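Local structure of 5-formaminoimidazole-4-carboxamide-1-(Beta)-D-ribofuranosyl 5'-monophosphate synthetase (Thermococcus kodakarensis, 2PBZ) at residues 174-179 / 295-300; 107-112 / 235-240; 274-279 / 285-290; 93-96 / 100-103. The protein probably catalyses an ATP-dependent, carbon-nitrogen bond-forming ligase step of purine biosynthesis, the formylation of the carboxamide ribonucleotide on the way to IMP. All blocks are in the same frame, centred on the assembly; numbering follows the deposited sequence.

How the interactions relate
From the N terminus, interaction 4 comes first: 93-96 folds back on the start of helix 99-109, closing a loop of three residues and touching interaction 2 through Trp95 and Met238. The far end of that helix belongs to interaction 2, which spans 122 residues to tie it to helix 224-241. Before that loop closes, interaction 1 opens on strand 170-178, so the two cross; it joins this strand to helix 290-302. Interaction 3, 274-279 with 285-290, is nested inside the loop of interaction 1 and linked to it by the Arg296-Glu286 salt bridge. It joins the loops flanking helix 280-283 and also reaches the other subunits.

Interaction 1: 174-179 / 295-300; sequences HFFYSP and ARELRL
Glu297 extends from helix 290-302 to meet Phe176, Ser178 and Pro179 at the end of strand 170-178. Strand and helix run nearly parallel here, their short axes 6° apart and 10.6 Å from each other at closest approach. The CB of Glu297 already rests against the far end of the phenyl ring, 3.6 Å from Phe176 CZ. With CG anti to the backbone N (chi1 -174°), the chain carries on past the ring: Glu297 CG lies in the ring plane at its edge, 3.8 Å from Phe176 CZ. A bend at chi2 (74°) then turns the carboxylate to the strand end. There Glu297 OE2 sits near the ring plane, 3.5 Å from Phe176 CE2, and 3.3 Å from Pro179 CD. The carboxylate and ring planes are steeply inclined, and no hydrogen bond spans the segments; Pro179 N has no hydrogen to give. The approach of OE2 to Ser178 CB is too close to be reliable. Glu297 OE1 forms a long, weak ion pair with Arg293 one turn back along the helix, while Met290 and Ile294 also pack on Phe176. With an alanine here, the Phe176 edge and Pro179 CD would probably be left without their CG and carboxylate neighbours, and Arg293 without this weak partner. The contact packs helix 290-302 against an antiparallel sheet of the ATP-grasp family region. It sets a buried carboxylate against weakly polarised C-H groups, and with little beyond the Arg293 pair to offset its charge, its pKa may be raised.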
loop_
_atom_site.group_PDB
_atom_site.type_symbol
_atom_site.label_atom_id
_atom_site.label_comp_id
_atom_site.label_asym_id
_atom_site.label_seq_id
_atom_site.Cartn_x
_atom_site.Cartn_y
_atom_site.Cartn_z
ATOM N N HIS A 174 -7.853 12.926 2.490
ATOM C CA HIS A 174 -8.352 13.002 3.849
ATOM C C HIS A 174 -7.819 14.233 4.584
ATOM O O HIS A 174 -6.614 14.508 4.569
ATOM C CB HIS A 174 -7.950 11.722 4.586
ATOM C CG HIS A 174 -8.339 10.473 3.858
ATOM N ND1 HIS A 174 -9.647 10.046 3.764
ATOM C CD2 HIS A 174 -7.605 9.599 3.129
ATOM C CE1 HIS A 174 -9.701 8.966 3.005
ATOM N NE2 HIS A 174 -8.477 8.674 2.605
ATOM N N PHE A 175 -8.723 14.963 5.230
ATOM C CA PHE A 175 -8.352 16.165 5.982
ATOM C C PHE A 175 -8.871 16.128 7.404
ATOM O O PHE A 175 -9.810 15.399 7.730
ATOM C CB PHE A 175 -8.933 17.432 5.352
ATOM C CG PHE A 175 -8.363 17.783 4.019
ATOM C CD1 PHE A 175 -9.078 17.529 2.856
ATOM C CD2 PHE A 175 -7.133 18.438 3.928
ATOM C CE1 PHE A 175 -8.590 17.927 1.613
ATOM C CE2 PHE A 175 -6.627 18.843 2.691
ATOM C CZ PHE A 175 -7.358 18.589 1.532
ATOM N N PHE A 176 -8.266 16.945 8.246
ATOM C CA PHE A 176 -8.710 17.043 9.623
ATOM C C PHE A 176 -8.511 18.474 10.057
ATOM O O PHE A 176 -7.387 18.882 10.321
ATOM C CB PHE A 176 -7.906 16.119 10.539
ATOM C CG PHE A 176 -8.435 16.055 11.948
ATOM C CD1 PHE A 176 -9.287 15.021 12.340
ATOM C CD2 PHE A 176 -8.087 17.027 12.885
ATOM C CE1 PHE A 176 -9.783 14.951 13.642
ATOM C CE2 PHE A 176 -8.577 16.973 14.198
ATOM C CZ PHE A 176 -9.427 15.930 14.575
ATOM N N TYR A 177 -9.582 19.256 10.100
ATOM C CA TYR A 177 -9.419 20.622 10.559
ATOM C C TYR A 177 -9.564 20.574 12.069
ATOM O O TYR A 177 -10.537 20.046 12.571
ATOM C CB TYR A 177 -10.479 21.552 9.984
ATOM C CG TYR A 177 -10.345 22.917 10.602
ATOM C CD1 TYR A 177 -9.208 23.687 10.372
ATOM C CD2 TYR A 177 -11.286 23.380 11.525
ATOM C CE1 TYR A 177 -8.999 24.877 11.049
ATOM C CE2 TYR A 177 -11.083 24.576 12.211
ATOM C CZ TYR A 177 -9.935 25.316 11.967
ATOM O OH TYR A 177 -9.717 26.482 12.640
ATOM N N SER A 178 -8.613 21.123 12.806
ATOM C CA SER A 178 -8.722 21.056 14.248
ATOM C C SER A 178 -8.907 22.402 14.898
ATOM O O SER A 178 -8.121 23.318 14.665
ATOM C CB SER A 178 -7.488 20.393 14.837
ATOM O OG SER A 178 -6.395 21.270 14.793
ATOM N N PRO A 179 -9.971 22.556 15.703
ATOM C CA PRO A 179 -10.205 23.837 16.379
ATOM C C PRO A 179 -9.170 24.002 17.474
ATOM O O PRO A 179 -8.578 25.057 17.634
ATOM C CB PRO A 179 -11.614 23.686 16.925
ATOM C CG PRO A 179 -12.271 22.829 15.892
ATOM C CD PRO A 179 -11.216 21.772 15.636
ATOM N N ALA A 295 -9.355 11.092 18.314
ATOM C CA ALA A 295 -9.224 10.850 19.742
ATOM C C ALA A 295 -8.245 11.793 20.387
ATOM O O ALA A 295 -8.448 12.201 21.530
ATOM C CB ALA A 295 -8.803 9.422 20.003
ATOM N N ARG A 296 -7.175 12.138 19.673
ATOM C CA ARG A 296 -6.196 13.048 20.253
ATOM C C ARG A 296 -6.786 14.443 20.342
ATOM O O ARG A 296 -6.425 15.227 21.223
ATOM C CB ARG A 296 -4.908 13.093 19.438
ATOM C CG ARG A 296 -3.952 14.146 19.970
ATOM C CD ARG A 296 -2.528 13.825 19.651
ATOM N NE ARG A 296 -2.174 12.493 20.119
ATOM C CZ ARG A 296 -0.955 11.973 20.045
ATOM N NH1 ARG A 296 0.042 12.680 19.524
ATOM N NH2 ARG A 296 -0.732 10.738 20.471
ATOM N N GLU A 297 -7.703 14.735 19.426
ATOM C CA GLU A 297 -8.365 16.023 19.395
ATOM C C GLU A 297 -9.216 16.107 20.652
ATOM O O GLU A 297 -9.295 17.140 21.306
ATOM C CB GLU A 297 -9.261 16.132 18.161
ATOM C CG GLU A 297 -9.880 17.505 17.991
ATOM C CD GLU A 297 -8.881 18.524 17.506
ATOM O OE1 GLU A 297 -7.717 18.512 17.973
ATOM O OE2 GLU A 297 -9.268 19.343 16.663
ATOM N N LEU A 298 -9.844 14.991 20.976
ATOM C CA LEU A 298 -10.690 14.891 22.141
ATOM C C LEU A 298 -9.852 15.080 23.400
ATOM O O LEU A 298 -10.166 15.912 24.248
ATOM C CB LEU A 298 -11.359 13.527 22.144
ATOM C CG LEU A 298 -12.743 13.388 22.765
ATOM C CD1 LEU A 298 -13.671 14.477 22.234
ATOM C CD2 LEU A 298 -13.290 12.002 22.449
ATOM N N ARG A 299 -8.769 14.324 23.517
ATOM C CA ARG A 299 -7.912 14.416 24.695
ATOM C C ARG A 299 -7.331 15.815 24.874
ATOM O O ARG A 299 -7.181 16.293 25.996
ATOM C CB ARG A 299 -6.770 13.414 24.603
ATOM C CG ARG A 299 -6.110 13.135 25.935
ATOM C CD ARG A 299 -4.753 12.511 25.727
ATOM N NE ARG A 299 -3.923 13.408 24.931
ATOM C CZ ARG A 299 -2.715 13.839 25.292
ATOM N NH1 ARG A 299 -2.181 13.449 26.444
ATOM N NH2 ARG A 299 -2.050 14.684 24.506
ATOM N N LEU A 300 -6.983 16.466 23.768
ATOM C CA LEU A 300 -6.430 17.804 23.850
ATOM C C LEU A 300 -7.478 18.754 24.390
ATOM O O LEU A 300 -7.176 19.623 25.191
ATOM C CB LEU A 300 -5.971 18.287 22.478
ATOM C CG LEU A 300 -4.670 17.693 21.973
ATOM C CD1 LEU A 300 -4.331 18.319 20.637
ATOM C CD2 LEU A 300 -3.561 17.948 22.992
#

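Interaction 2: 107-112 / 235-240; sequences EGAGIP and VRTMRE
The methyl of Thr237 meets Gly108 and Ala109 through an unusual first torsion: chi1 is 112°, which places OG1 away from any staggered position and leaves CG2 nearly eclipsed with the threonine's own backbone N, although the exact rotation is uncertain at 2.50 Å resolution. That methyl is the touching group. Thr237 CG2 lies 3.2 Å from Gly108 O and 3.3 Å from Ala109 CA, and it meets the alanine methyl tip to tip, 3.6 Å from Ala109 CB. Behind it, Thr237 CB stands 3.8 Å from Gly108 O. On the other segment the backbone sets the shape: Gly110 takes a positive phi (78°) and ends helix 99-109 in a Schellman motif, with Gly110 N bonded to Glu107 O at 2.9 Å, and the chain then turns off toward Ile111. Gly108 faces the threonine with no side chain, so helix 224-241 comes up against bare backbone, the two CA atoms of Ala109 and Thr237 being 5.9 Å apart. Around this point Ala109 also packs on Ala233, and Ile111 lies on Tyr230, both of the same partner helix. The contact joins the end of a helix from the N-terminal, Rossmann-like family region to a helix of the ATP-grasp region. Chemically it is close packing of small groups without any hydrogen bond between the segments, so its hold rests on shape: one methyl fitted against a helix terminus.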
loop_
_atom_site.group_PDB
_atom_site.type_symbol
_atom_site.label_atom_id
_atom_site.label_comp_id
_atom_site.label_asym_id
_atom_site.label_seq_id
_atom_site.Cartn_x
_atom_site.Cartn_y
_atom_site.Cartn_z
ATOM N N GLU A 107 -19.087 24.448 -5.005
ATOM C CA GLU A 107 -19.132 25.674 -5.790
ATOM C C GLU A 107 -18.681 26.813 -4.880
ATOM O O GLU A 107 -17.836 27.622 -5.254
ATOM C CB GLU A 107 -20.550 25.927 -6.307
ATOM C CG GLU A 107 -21.145 24.719 -7.015
ATOM C CD GLU A 107 -22.441 25.036 -7.744
ATOM O OE1 GLU A 107 -23.392 25.533 -7.088
ATOM O OE2 GLU A 107 -22.507 24.787 -8.971
ATOM N N GLY A 108 -19.232 26.840 -3.667
ATOM C CA GLY A 108 -18.892 27.873 -2.709
ATOM C C GLY A 108 -17.419 27.931 -2.373
ATOM O O GLY A 108 -16.919 28.977 -1.967
ATOM N N ALA A 109 -16.714 26.813 -2.528
ATOM C CA ALA A 109 -15.282 26.785 -2.224
ATOM C C ALA A 109 -14.435 27.032 -3.467
ATOM O O ALA A 109 -13.214 27.154 -3.374
ATOM C CB ALA A 109 -14.893 25.449 -1.587
ATOM N N GLY A 110 -15.091 27.104 -4.626
ATOM C CA GLY A 110 -14.375 27.344 -5.868
ATOM C C GLY A 110 -13.667 26.114 -6.401
ATOM O O GLY A 110 -12.825 26.212 -7.287
ATOM N N ILE A 111 -14.020 24.950 -5.871
ATOM C CA ILE A 111 -13.405 23.699 -6.295
ATOM C C ILE A 111 -14.007 23.203 -7.610
ATOM O O ILE A 111 -15.227 23.147 -7.769
ATOM C CB ILE A 111 -13.571 22.622 -5.197
ATOM C CG1 ILE A 111 -12.978 23.149 -3.888
ATOM C CG2 ILE A 111 -12.866 21.323 -5.604
ATOM C CD1 ILE A 111 -13.272 22.290 -2.688
ATOM N N PRO A 112 -13.145 22.849 -8.575
ATOM C CA PRO A 112 -13.612 22.358 -9.874
ATOM C C PRO A 112 -14.350 21.046 -9.700
ATOM O O PRO A 112 -13.860 20.155 -9.022
ATOM C CB PRO A 112 -12.316 22.172 -10.667
ATOM C CG PRO A 112 -11.360 23.168 -10.019
ATOM C CD PRO A 112 -11.675 22.965 -8.551
ATOM N N VAL A 235 -13.031 24.624 4.105
ATOM C CA VAL A 235 -13.247 24.939 5.495
ATOM C C VAL A 235 -13.890 26.309 5.634
ATOM O O VAL A 235 -14.860 26.465 6.374
ATOM C CB VAL A 235 -11.927 24.914 6.270
ATOM C CG1 VAL A 235 -12.151 25.372 7.700
ATOM C CG2 VAL A 235 -11.364 23.513 6.247
ATOM N N ARG A 236 -13.362 27.292 4.907
ATOM C CA ARG A 236 -13.887 28.654 4.963
ATOM C C ARG A 236 -15.363 28.717 4.645
ATOM O O ARG A 236 -16.142 29.201 5.451
ATOM C CB ARG A 236 -13.136 29.580 3.997
ATOM C CG ARG A 236 -11.615 29.472 4.042
ATOM C CD ARG A 236 -11.047 29.698 5.441
ATOM N NE ARG A 236 -10.857 31.110 5.761
ATOM C CZ ARG A 236 -10.509 31.563 6.963
ATOM N NH1 ARG A 236 -10.314 30.710 7.956
ATOM N NH2 ARG A 236 -10.359 32.862 7.179
ATOM N N THR A 237 -15.760 28.217 3.482
ATOM C CA THR A 237 -17.169 28.281 3.116
ATOM C C THR A 237 -18.086 27.437 3.985
ATOM O O THR A 237 -19.268 27.754 4.134
ATOM C CB THR A 237 -17.423 27.894 1.633
ATOM O OG1 THR A 237 -18.146 26.658 1.584
ATOM C CG2 THR A 237 -16.123 27.776 0.860
HETATM N N MSE A 238 -17.561 26.362 4.556
HETATM C CA MSE A 238 -18.376 25.519 5.409
HETATM C C MSE A 238 -18.594 26.214 6.732
HETATM O O MSE A 238 -19.597 25.991 7.402
HETATM C CB MSE A 238 -17.718 24.154 5.623
HETATM C CG MSE A 238 -17.855 23.233 4.420
HETATM SE SE MSE A 238 -19.688 23.040 3.786
HETATM C CE MSE A 238 -20.568 22.514 5.425
ATOM N N ARG A 239 -17.649 27.070 7.097
ATOM C CA ARG A 239 -17.740 27.834 8.333
ATOM C C ARG A 239 -18.908 28.838 8.196
ATOM O O ARG A 239 -19.448 29.321 9.193
ATOM C CB ARG A 239 -16.414 28.563 8.587
ATOM C CG ARG A 239 -16.197 28.979 10.025
ATOM C CD ARG A 239 -14.943 29.828 10.165
ATOM N NE ARG A 239 -13.700 29.116 9.851
ATOM C CZ ARG A 239 -13.053 28.310 10.693
ATOM N NH1 ARG A 239 -13.532 28.093 11.911
ATOM N NH2 ARG A 239 -11.899 27.755 10.340
ATOM N N GLU A 240 -19.291 29.120 6.948
ATOM C CA GLU A 240 -20.396 30.027 6.623
ATOM C C GLU A 240 -21.668 29.237 6.390
ATOM O O GLU A 240 -22.639 29.357 7.134
ATOM C CB GLU A 240 -20.089 30.801 5.347
ATOM C CG GLU A 240 -19.037 31.856 5.512
ATOM C CD GLU A 240 -19.511 32.974 6.415
ATOM O OE1 GLU A 240 -20.518 33.657 6.067
ATOM O OE2 GLU A 240 -18.879 33.163 7.477
#

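Interaction 3: 274-279 / 285-290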
loop_
_atom_site.group_PDB
_atom_site.type_symbol
_atom_site.label_atom_id
_atom_site.label_comp_id
_atom_site.label_asym_id
_atom_site.label_seq_id
_atom_site.Cartn_x
_atom_site.Cartn_y
_atom_site.Cartn_z
ATOM N N ASN A 274 -8.735 3.986 6.703
ATOM C CA ASN A 274 -8.389 2.728 7.359
ATOM C C ASN A 274 -7.033 2.268 6.797
ATOM O O ASN A 274 -6.346 1.443 7.402
ATOM C CB ASN A 274 -9.433 1.627 7.086
ATOM C CG ASN A 274 -10.734 1.830 7.845
ATOM O OD1 ASN A 274 -10.734 2.167 9.017
ATOM N ND2 ASN A 274 -11.850 1.590 7.179
ATOM N N ALA A 275 -6.661 2.796 5.636
ATOM C CA ALA A 275 -5.393 2.434 5.025
ATOM C C ALA A 275 -4.276 3.066 5.849
ATOM O O ALA A 275 -4.522 4.023 6.584
ATOM C CB ALA A 275 -5.336 2.915 3.566
ATOM N N ASP A 276 -3.059 2.531 5.715
ATOM C CA ASP A 276 -1.894 2.999 6.459
ATOM C C ASP A 276 -1.203 4.236 5.849
ATOM O O ASP A 276 -0.277 4.117 5.038
ATOM C CB ASP A 276 -0.910 1.823 6.611
ATOM C CG ASP A 276 0.349 2.181 7.389
ATOM O OD1 ASP A 276 0.251 2.865 8.420
ATOM O OD2 ASP A 276 1.442 1.753 6.967
ATOM N N HIS A 277 -1.660 5.420 6.256
ATOM C CA HIS A 277 -1.106 6.682 5.771
ATOM C C HIS A 277 -0.081 7.215 6.763
ATOM O O HIS A 277 -0.171 6.920 7.953
ATOM C CB HIS A 277 -2.197 7.755 5.638
ATOM C CG HIS A 277 -3.410 7.310 4.882
ATOM N ND1 HIS A 277 -3.383 6.981 3.542
ATOM C CD2 HIS A 277 -4.690 7.133 5.287
ATOM C CE1 HIS A 277 -4.592 6.622 3.155
ATOM N NE2 HIS A 277 -5.404 6.704 4.194
ATOM N N TRP A 278 0.908 7.969 6.275
ATOM C CA TRP A 278 1.869 8.604 7.174
ATOM C C TRP A 278 1.420 10.075 7.130
ATOM O O TRP A 278 0.301 10.354 7.562
ATOM C CB TRP A 278 3.338 8.380 6.739
ATOM C CG TRP A 278 3.712 8.770 5.344
ATOM C CD1 TRP A 278 3.380 8.118 4.197
ATOM C CD2 TRP A 278 4.504 9.900 4.949
ATOM N NE1 TRP A 278 3.915 8.766 3.110
ATOM C CE2 TRP A 278 4.609 9.865 3.541
ATOM C CE3 TRP A 278 5.131 10.943 5.648
ATOM C CZ2 TRP A 278 5.320 10.834 2.813
ATOM C CZ3 TRP A 278 5.839 11.909 4.923
ATOM C CH2 TRP A 278 5.925 11.845 3.521
ATOM N N TYR A 279 2.203 11.016 6.617
ATOM C CA TYR A 279 1.708 12.411 6.571
ATOM C C TYR A 279 1.477 13.034 7.952
ATOM O O TYR A 279 2.030 14.082 8.252
ATOM C CB TYR A 279 0.403 12.502 5.771
ATOM C CG TYR A 279 0.591 12.457 4.280
ATOM C CD1 TYR A 279 1.766 11.963 3.718
ATOM C CD2 TYR A 279 -0.427 12.853 3.425
ATOM C CE1 TYR A 279 1.917 11.860 2.340
ATOM C CE2 TYR A 279 -0.282 12.752 2.048
ATOM C CZ TYR A 279 0.888 12.253 1.509
ATOM O OH TYR A 279 1.017 12.121 0.151
ATOM N N GLY A 285 5.322 13.783 15.677
ATOM C CA GLY A 285 6.529 13.001 15.523
ATOM C C GLY A 285 6.170 11.585 15.139
ATOM O O GLY A 285 6.906 10.894 14.440
ATOM N N GLU A 286 4.995 11.169 15.587
ATOM C CA GLU A 286 4.497 9.826 15.374
ATOM C C GLU A 286 3.488 9.716 14.240
ATOM O O GLU A 286 2.884 10.705 13.832
ATOM C CB GLU A 286 3.887 9.329 16.689
ATOM C CG GLU A 286 2.825 10.256 17.234
ATOM C CD GLU A 286 2.391 9.894 18.636
ATOM O OE1 GLU A 286 2.267 8.673 18.915
ATOM O OE2 GLU A 286 2.161 10.828 19.447
ATOM N N ARG A 287 3.309 8.490 13.751
ATOM C CA ARG A 287 2.387 8.196 12.654
ATOM C C ARG A 287 0.979 8.662 12.965
ATOM O O ARG A 287 0.558 9.718 12.494
ATOM C CB ARG A 287 2.341 6.707 12.364
ATOM C CG ARG A 287 1.500 6.401 11.157
ATOM C CD ARG A 287 2.355 6.443 9.933
ATOM N NE ARG A 287 2.591 5.100 9.427
ATOM C CZ ARG A 287 3.677 4.719 8.764
ATOM N NH1 ARG A 287 4.654 5.587 8.525
ATOM N NH2 ARG A 287 3.778 3.469 8.325
ATOM N N LEU A 288 0.231 7.862 13.717
ATOM C CA LEU A 288 -1.112 8.276 14.108
ATOM C C LEU A 288 -2.178 8.292 12.991
ATOM O O LEU A 288 -2.119 9.109 12.076
ATOM C CB LEU A 288 -0.974 9.655 14.767
ATOM C CG LEU A 288 -2.102 10.470 15.359
ATOM C CD1 LEU A 288 -1.511 11.494 16.302
ATOM C CD2 LEU A 288 -2.886 11.138 14.250
ATOM N N SER A 289 -3.158 7.390 13.083
ATOM C CA SER A 289 -4.236 7.310 12.089
ATOM C C SER A 289 -5.303 8.392 12.283
ATOM O O SER A 289 -5.254 9.169 13.236
ATOM C CB SER A 289 -4.934 5.957 12.155
ATOM O OG SER A 289 -5.783 5.908 13.283
HETATM N N MSE A 290 -6.284 8.406 11.383
HETATM C CA MSE A 290 -7.362 9.382 11.442
HETATM C C MSE A 290 -8.256 9.151 12.648
HETATM O O MSE A 290 -8.783 10.104 13.230
HETATM C CB MSE A 290 -8.213 9.341 10.173
HETATM C CG MSE A 290 -9.364 10.347 10.198
HETATM SE SE MSE A 290 -8.887 12.255 9.920
HETATM C CE MSE A 290 -7.315 12.391 10.978
#
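A salt-bridge cluster where the three subunits meet contains this contact, in which Asp276 and Arg287 join the two loops on either side of the short helix 280-283. Arg287 NH2 lies 3.2 Å from Asp276 OD2, the salt bridge proper, and Arg287 NE is 3.4 Å from Asp276 OD1. Both are long and bent, weak as hydrogen bonds, the NH2 one at 131°; the carboxylate and guanidinium planes are turned 50° apart, consistent with this. Stronger partners complete each group: Asp276 OD2 pairs with Arg287 of the third subunit, Arg287 NH2 with Asp276 of the second, and Arg287 NH1 with Glu281 of the same chain. Like groups of the subunits also come close, and the pairing of acids with arginines probably balances the charge gathered there. The arginine chain, bent at chi2 (89°) and chi3, curls its aliphatic part over the backbone of the first loop. Ser289, further along the second, is the N-cap of helix 290-302, with OG bonded to Arg292 N. Short of the charged tip, Arg287 CD rests 3.2 Å from His277 O and 3.5 Å from Trp278 CA, while Arg287 NH1 lies 3.6 Å from Trp278 CB.

Interaction 4: 93-96 / 100-103; sequences LKWE and ELQD
Leu101 lays one methyl over the indole of Trp95, the central touch of this tight reversal at the start of helix 99-109. Leu101 CD2 is 3.9 Å from the centroid of the six-membered ring and only 4° off its normal, a CH-pi contact of nearly vertical approach. Leu101 CB adds an apolar touch, 3.8 Å from Trp95 CE3, and Leu101 O lies 3.4 Å from that same ring carbon. The other methyl goes elsewhere: Leu101 CD1 meets the backbone of the preceding turn, 3.2 Å from Lys94 O. Beside this pair, Gln102 extends its chain along the turn so that NE2 gives a weak, bent hydrogen bond to Glu96 O (3.3 Å, 132°). A second shell fixes these groups. Trp95 CG stands anti to the carbonyl carbon (chi1 -76°), which swings the indole to helix 224-241. There Met238 packs on the face opposite Leu101, its CE 3.8 Å from Trp95 CD2, and Trp95 NE1 is hydrogen-bonded to Glu242. Thr98 OG1 accepts the N-H of Leu101, and Arg268 pairs with the carboxylate of Glu96. Replacing Trp95 by an alanine would probably open a gap between Leu101 and Met238 and deprive Glu242 of its indole donor. The side chain of Gln102 lies about 6 Å from a bound ATP, which places the turn beside the nucleotide pocket. With the indole held between a leucine methyl and the terminal methyl of the selenomethionine Met238, packing and CH-pi contact probably carry most of the hold, the weak Gln102-Glu96 hydrogen bond adding less.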
loop_
_atom_site.group_PDB
_atom_site.type_symbol
_atom_site.label_atom_id
_atom_site.label_comp_id
_atom_site.label_asym_id
_atom_site.label_seq_id
_atom_site.Cartn_x
_atom_site.Cartn_y
_atom_site.Cartn_z
ATOM N N LEU A 93 -22.745 16.427 8.765
ATOM C CA LEU A 93 -22.937 15.083 8.257
ATOM C C LEU A 93 -23.891 14.944 7.072
ATOM O O LEU A 93 -23.730 14.037 6.257
ATOM C CB LEU A 93 -23.413 14.173 9.388
ATOM C CG LEU A 93 -22.501 14.106 10.616
ATOM C CD1 LEU A 93 -23.271 13.527 11.789
ATOM C CD2 LEU A 93 -21.261 13.286 10.293
ATOM N N LYS A 94 -24.874 15.835 6.955
ATOM C CA LYS A 94 -25.848 15.730 5.863
ATOM C C LYS A 94 -25.370 16.312 4.535
ATOM O O LYS A 94 -25.941 16.034 3.485
ATOM C CB LYS A 94 -27.164 16.403 6.268
ATOM C CG LYS A 94 -27.019 17.882 6.605
ATOM C CD LYS A 94 -28.370 18.581 6.726
ATOM C CE LYS A 94 -28.197 20.050 7.062
ATOM N NZ LYS A 94 -27.566 20.263 8.390
ATOM N N TRP A 95 -24.314 17.110 4.592
ATOM C CA TRP A 95 -23.783 17.762 3.406
ATOM C C TRP A 95 -23.183 16.878 2.330
ATOM O O TRP A 95 -22.906 17.356 1.231
ATOM C CB TRP A 95 -22.775 18.823 3.818
ATOM C CG TRP A 95 -23.451 20.048 4.347
ATOM C CD1 TRP A 95 -24.018 20.216 5.574
ATOM C CD2 TRP A 95 -23.665 21.275 3.630
ATOM N NE1 TRP A 95 -24.568 21.474 5.671
ATOM C CE2 TRP A 95 -24.371 22.145 4.492
ATOM C CE3 TRP A 95 -23.329 21.722 2.338
ATOM C CZ2 TRP A 95 -24.752 23.442 4.107
ATOM C CZ3 TRP A 95 -23.707 23.019 1.950
ATOM C CH2 TRP A 95 -24.414 23.862 2.838
ATOM N N GLU A 96 -22.986 15.596 2.632
ATOM C CA GLU A 96 -22.430 14.683 1.649
ATOM C C GLU A 96 -23.559 13.802 1.132
ATOM O O GLU A 96 -23.371 12.990 0.220
ATOM C CB GLU A 96 -21.343 13.814 2.284
ATOM C CG GLU A 96 -21.885 12.599 3.010
ATOM C CD GLU A 96 -20.805 11.760 3.670
ATOM O OE1 GLU A 96 -19.739 11.528 3.048
ATOM O OE2 GLU A 96 -21.030 11.309 4.813
ATOM N N GLU A 100 -27.405 18.549 -4.212
ATOM C CA GLU A 100 -27.675 19.941 -3.867
ATOM C C GLU A 100 -26.662 20.483 -2.872
ATOM O O GLU A 100 -26.046 21.513 -3.111
ATOM C CB GLU A 100 -29.086 20.076 -3.288
ATOM C CG GLU A 100 -30.194 19.660 -4.244
ATOM C CD GLU A 100 -29.969 18.274 -4.845
ATOM O OE1 GLU A 100 -29.734 17.304 -4.089
ATOM O OE2 GLU A 100 -30.034 18.149 -6.086
ATOM N N LEU A 101 -26.490 19.785 -1.758
ATOM C CA LEU A 101 -25.551 20.221 -0.739
ATOM C C LEU A 101 -24.107 20.070 -1.189
ATOM O O LEU A 101 -23.267 20.938 -0.953
ATOM C CB LEU A 101 -25.779 19.429 0.544
ATOM C CG LEU A 101 -27.150 19.636 1.189
ATOM C CD1 LEU A 101 -27.316 18.655 2.345
ATOM C CD2 LEU A 101 -27.280 21.069 1.665
ATOM N N GLN A 102 -23.823 18.953 -1.841
ATOM C CA GLN A 102 -22.477 18.688 -2.314
ATOM C C GLN A 102 -22.024 19.781 -3.269
ATOM O O GLN A 102 -20.931 20.320 -3.125
ATOM C CB GLN A 102 -22.421 17.318 -2.998
ATOM C CG GLN A 102 -21.490 16.341 -2.310
ATOM C CD GLN A 102 -21.366 15.022 -3.049
ATOM O OE1 GLN A 102 -21.184 14.989 -4.278
ATOM N NE2 GLN A 102 -21.438 13.927 -2.307
ATOM N N ASP A 103 -22.875 20.116 -4.230
ATOM C CA ASP A 103 -22.567 21.155 -5.213
ATOM C C ASP A 103 -22.412 22.509 -4.547
ATOM O O ASP A 103 -21.402 23.185 -4.738
ATOM C CB ASP A 103 -23.682 21.255 -6.251
ATOM C CG ASP A 103 -23.806 20.010 -7.079
ATOM O OD1 ASP A 103 -24.958 19.600 -7.338
ATOM O OD2 ASP A 103 -22.764 19.448 -7.476
#